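Local coordinates for protein F-93 (Sulfolobus virus 1, PDB 1TBX) that is a homodimeric winged-helix protein that probably acts as a transcription factor recognising a palindromic or pseudo-palindromic DNA target sequence, at residues K74-A77 with I78-K81; L80-A83 with I84-K88. All coordinates share one frame; numbering follows the deposited sequence.

Contact 1 (K74-A77 with I78-K81); sequences KLFA and ISLK
Ile78 lays the CG1 arm of its side chain back along the preceding turn, where CG1 and CD1 each lie 3.3 Å from Lys74 O. The backbone bond beside it is weak, with Ile78 N 3.5 Å from Lys74 O. At Ser79 the hydroxyl turns back to the main chain: OG lies between its own N and carbonyl carbon (chi1 57°), a position from which it donates to Phe76 O at 3.0 Å. The same OG sits at the edge of the Phe76 ring, 3.6 Å from CD1. Phe76 O therefore takes two donors, the second being Leu80 N at 3.0 Å in a nearly straight bond (N-H...O 171°). These residues belong to helix 71-94, which follows the two-stranded wing of this winged-helix protein and meets the second subunit of the homodimer. Leu80 then reaches over one face of the Phe76 ring, CD1 standing 3.8 Å from the ring centroid in a CH-pi contact, 12° off the normal, while CD2 packs on the CZ and CE1 side. Phe76 is further enclosed by Leu14 and Phe55 of its own chain and by Phe6 and Tyr87 of the second subunit. Last in the turn, Lys81 N donates to Ala77 O at 2.8 Å, and Lys81 CB rests 3.4 Å from that same oxygen.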
loop_
_atom_site.group_PDB
_atom_site.type_symbol
_atom_site.label_atom_id
_atom_site.label_comp_id
_atom_site.label_asym_id
_atom_site.label_seq_id
_atom_site.Cartn_x
_atom_site.Cartn_y
_atom_site.Cartn_z
ATOM N N LYS A 74 14.703 -4.333 -3.912
ATOM C CA LYS A 74 15.199 -3.013 -4.291
ATOM C C LYS A 74 14.247 -2.423 -5.302
ATOM O O LYS A 74 13.871 -1.259 -5.178
ATOM C CB LYS A 74 16.613 -3.077 -4.879
ATOM C CG LYS A 74 17.752 -2.400 -4.053
ATOM C CD LYS A 74 19.142 -2.919 -4.511
ATOM C CE LYS A 74 20.259 -2.688 -3.482
ATOM N NZ LYS A 74 21.142 -3.903 -3.176
ATOM N N LEU A 75 13.834 -3.233 -6.279
ATOM C CA LEU A 75 12.895 -2.798 -7.308
ATOM C C LEU A 75 11.564 -2.377 -6.717
ATOM O O LEU A 75 11.098 -1.254 -6.934
ATOM C CB LEU A 75 12.746 -3.887 -8.370
ATOM C CG LEU A 75 14.016 -3.791 -9.241
ATOM C CD1 LEU A 75 14.446 -5.104 -9.936
ATOM C CD2 LEU A 75 13.922 -2.578 -10.228
ATOM N N PHE A 76 10.976 -3.246 -5.916
ATOM C CA PHE A 76 9.678 -2.953 -5.289
ATOM C C PHE A 76 9.710 -1.803 -4.281
ATOM O O PHE A 76 8.858 -0.913 -4.332
ATOM C CB PHE A 76 9.153 -4.201 -4.602
ATOM C CG PHE A 76 7.676 -4.189 -4.341
ATOM C CD1 PHE A 76 6.823 -3.350 -5.060
ATOM C CD2 PHE A 76 7.129 -5.056 -3.381
ATOM C CE1 PHE A 76 5.430 -3.348 -4.794
ATOM C CE2 PHE A 76 5.748 -5.075 -3.117
ATOM C CZ PHE A 76 4.900 -4.216 -3.823
ATOM N N ALA A 77 10.673 -1.835 -3.358
ATOM C CA ALA A 77 10.829 -0.785 -2.359
ATOM C C ALA A 77 10.698 0.639 -2.971
ATOM O O ALA A 77 10.032 1.499 -2.392
ATOM C CB ALA A 77 12.163 -0.960 -1.613
ATOM N N ILE A 78 11.290 0.858 -4.151
ATOM C CA ILE A 78 11.269 2.190 -4.788
ATOM C C ILE A 78 9.843 2.632 -5.088
ATOM O O ILE A 78 9.461 3.755 -4.736
ATOM C CB ILE A 78 12.073 2.210 -6.082
ATOM C CG1 ILE A 78 13.568 1.986 -5.818
ATOM C CG2 ILE A 78 11.804 3.496 -6.866
ATOM C CD1 ILE A 78 14.328 1.431 -7.095
ATOM N N SER A 79 9.064 1.759 -5.725
ATOM C CA SER A 79 7.709 2.129 -6.061
ATOM C C SER A 79 6.796 2.207 -4.832
ATOM O O SER A 79 5.859 2.993 -4.805
ATOM C CB SER A 79 7.131 1.208 -7.115
ATOM O OG SER A 79 7.168 -0.130 -6.676
ATOM N N LEU A 80 7.039 1.388 -3.819
ATOM C CA LEU A 80 6.320 1.562 -2.557
ATOM C C LEU A 80 6.655 2.895 -1.875
ATOM O O LEU A 80 5.758 3.547 -1.352
ATOM C CB LEU A 80 6.603 0.415 -1.587
ATOM C CG LEU A 80 6.064 -1.006 -1.882
ATOM C CD1 LEU A 80 6.660 -2.089 -0.916
ATOM C CD2 LEU A 80 4.497 -1.076 -1.963
ATOM N N LYS A 81 7.936 3.282 -1.867
ATOM C CA LYS A 81 8.393 4.510 -1.208
ATOM C C LYS A 81 7.633 5.708 -1.758
ATOM O O LYS A 81 7.207 6.596 -0.993
ATOM C CB LYS A 81 9.906 4.715 -1.427
ATOM C CG LYS A 81 10.529 5.949 -0.754
ATOM C CD LYS A 81 11.149 5.689 0.662
ATOM C CE LYS A 81 10.087 5.850 1.879
ATOM N NZ LYS A 81 10.540 6.556 3.160
#

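Contact 2 (L80-A83 with I84-K88); sequences LKTA and IETYK
Thr86 holds Thr82 O twice, through its hydroxyl OG1 at 2.6 Å and through its backbone N at 2.9 Å, the two donors arriving from opposite faces of the carbonyl plane. The hydroxyl can do this because OG1 stands beside its own backbone N, opposite the carbonyl carbon (chi1 -63°), which turns it toward the preceding turn, where Thr82 O lies. Next to Thr86 in sequence, Glu85 stands alongside Lys81, one turn back, their side chains pointing the same way. The bent Lys81 chain carries NZ to 3.5 Å from Glu85 OE1, a weak bond within a salt bridge, while Lys88 NZ meets that oxygen more closely, at 2.7 Å, from above the carboxylate plane. On the buried side, Ile84 CD1 lies 3.5 Å from Leu80 O, which accepts Ile84 N at 2.9 Å in an almost linear bond. The i to i+4 ladder of helix 71-94 continues as Tyr87 N donates to Ala83 O at 2.8 Å.

Beyond this first shell, Lys81 makes a cation-pi contact with Tyr16, and Lys88 also packs on Tyr16, which brings both lysines against helix 9-17. Tyr87 OH is hydrogen-bonded to Lys91 NZ; the Tyr87 ring sits edge-to-face with Phe6 and meets the Phe76 ring of the second subunit, while Ala83 and Thr86 pack on Ser79 of that subunit. With Lys81 NZ and Lys88 NZ 3.6 Å apart and sharing one carboxylate oxygen, held closely by Lys88 and weakly by Lys81, the three residues form a salt-bridge network in which the carboxylate probably screens the lysines from each other and is itself favoured in its ionised form.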
loop_
_atom_site.group_PDB
_atom_site.type_symbol
_atom_site.label_atom_id
_atom_site.label_comp_id
_atom_site.label_asym_id
_atom_site.label_seq_id
_atom_site.Cartn_x
_atom_site.Cartn_y
_atom_site.Cartn_z
ATOM N N LEU A 80 7.039 1.388 -3.819
ATOM C CA LEU A 80 6.320 1.562 -2.557
ATOM C C LEU A 80 6.655 2.895 -1.875
ATOM O O LEU A 80 5.758 3.547 -1.352
ATOM C CB LEU A 80 6.603 0.415 -1.587
ATOM C CG LEU A 80 6.064 -1.006 -1.882
ATOM C CD1 LEU A 80 6.660 -2.089 -0.916
ATOM C CD2 LEU A 80 4.497 -1.076 -1.963
ATOM N N LYS A 81 7.936 3.282 -1.867
ATOM C CA LYS A 81 8.393 4.510 -1.208
ATOM C C LYS A 81 7.633 5.708 -1.758
ATOM O O LYS A 81 7.207 6.596 -0.993
ATOM C CB LYS A 81 9.906 4.715 -1.427
ATOM C CG LYS A 81 10.529 5.949 -0.754
ATOM C CD LYS A 81 11.149 5.689 0.662
ATOM C CE LYS A 81 10.087 5.850 1.879
ATOM N NZ LYS A 81 10.540 6.556 3.160
ATOM N N THR A 82 7.481 5.717 -3.083
ATOM C CA THR A 82 6.861 6.803 -3.831
ATOM C C THR A 82 5.361 6.917 -3.449
ATOM O O THR A 82 4.877 7.994 -3.142
ATOM C CB THR A 82 7.199 6.653 -5.426
ATOM O OG1 THR A 82 6.418 7.531 -6.234
ATOM C CG2 THR A 82 6.767 5.382 -6.020
ATOM N N ALA A 83 4.670 5.778 -3.417
ATOM C CA ALA A 83 3.330 5.651 -2.878
ATOM C C ALA A 83 3.159 6.152 -1.408
ATOM O O ALA A 83 2.354 7.067 -1.162
ATOM C CB ALA A 83 2.845 4.231 -3.045
ATOM N N ILE A 84 3.911 5.590 -0.449
ATOM C CA ILE A 84 3.860 6.046 0.961
ATOM C C ILE A 84 4.223 7.520 1.121
ATOM O O ILE A 84 3.576 8.278 1.867
ATOM C CB ILE A 84 4.787 5.201 1.839
ATOM C CG1 ILE A 84 4.233 3.777 1.961
ATOM C CG2 ILE A 84 4.980 5.854 3.221
ATOM C CD1 ILE A 84 5.274 2.733 1.998
ATOM N N GLU A 85 5.252 7.932 0.403
ATOM C CA GLU A 85 5.662 9.308 0.440
ATOM C C GLU A 85 4.578 10.262 -0.047
ATOM O O GLU A 85 4.407 11.353 0.520
ATOM C CB GLU A 85 6.924 9.457 -0.366
ATOM C CG GLU A 85 7.732 10.623 0.102
ATOM C CD GLU A 85 8.435 10.350 1.437
ATOM O OE1 GLU A 85 8.653 9.130 1.779
ATOM O OE2 GLU A 85 8.770 11.378 2.125
ATOM N N THR A 86 3.864 9.847 -1.105
ATOM C CA THR A 86 2.833 10.654 -1.696
ATOM C C THR A 86 1.712 10.679 -0.681
ATOM O O THR A 86 1.121 11.717 -0.429
ATOM C CB THR A 86 2.358 10.012 -3.027
ATOM O OG1 THR A 86 3.447 9.977 -3.957
ATOM C CG2 THR A 86 1.262 10.873 -3.728
ATOM N N TYR A 87 1.439 9.516 -0.095
ATOM C CA TYR A 87 0.480 9.424 1.006
ATOM C C TYR A 87 0.756 10.419 2.130
ATOM O O TYR A 87 -0.137 11.215 2.455
ATOM C CB TYR A 87 0.463 8.045 1.640
ATOM C CG TYR A 87 -0.648 7.887 2.655
ATOM C CD1 TYR A 87 -1.924 8.383 2.387
ATOM C CD2 TYR A 87 -0.429 7.251 3.883
ATOM C CE1 TYR A 87 -2.951 8.256 3.293
ATOM C CE2 TYR A 87 -1.461 7.121 4.800
ATOM C CZ TYR A 87 -2.718 7.625 4.500
ATOM O OH TYR A 87 -3.772 7.480 5.374
ATOM N N LYS A 88 1.968 10.348 2.720
ATOM C CA LYS A 88 2.418 11.314 3.704
ATOM C C LYS A 88 2.150 12.744 3.283
ATOM O O LYS A 88 1.581 13.502 4.050
ATOM C CB LYS A 88 3.888 11.179 3.904
ATOM C CG LYS A 88 4.357 10.129 4.863
ATOM C CD LYS A 88 5.871 10.363 5.136
ATOM C CE LYS A 88 6.626 8.996 5.196
ATOM N NZ LYS A 88 7.835 8.730 4.290
#

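In the fold
Followed from the N terminus, the chain passes through helices 9-17, 25-33 and 40-52 and the antiparallel strands 56-61 and 64-69 before entering helix 71-94, which carries both contacts. Neither closes a loop, since each joins consecutive turns without intervening residues. They neither nest nor cross: contact 2 begins on Leu80 and Lys81, where contact 1 ends, and their centres lie about 10 Å apart. Through both, the long helix rests on helix 9-17 and also touches the second subunit. The two contacts complement each other across the dimer, Phe76 and Ser79 of contact 1 in one copy meeting Ala83, Thr86 and Tyr87 of contact 2 in the other.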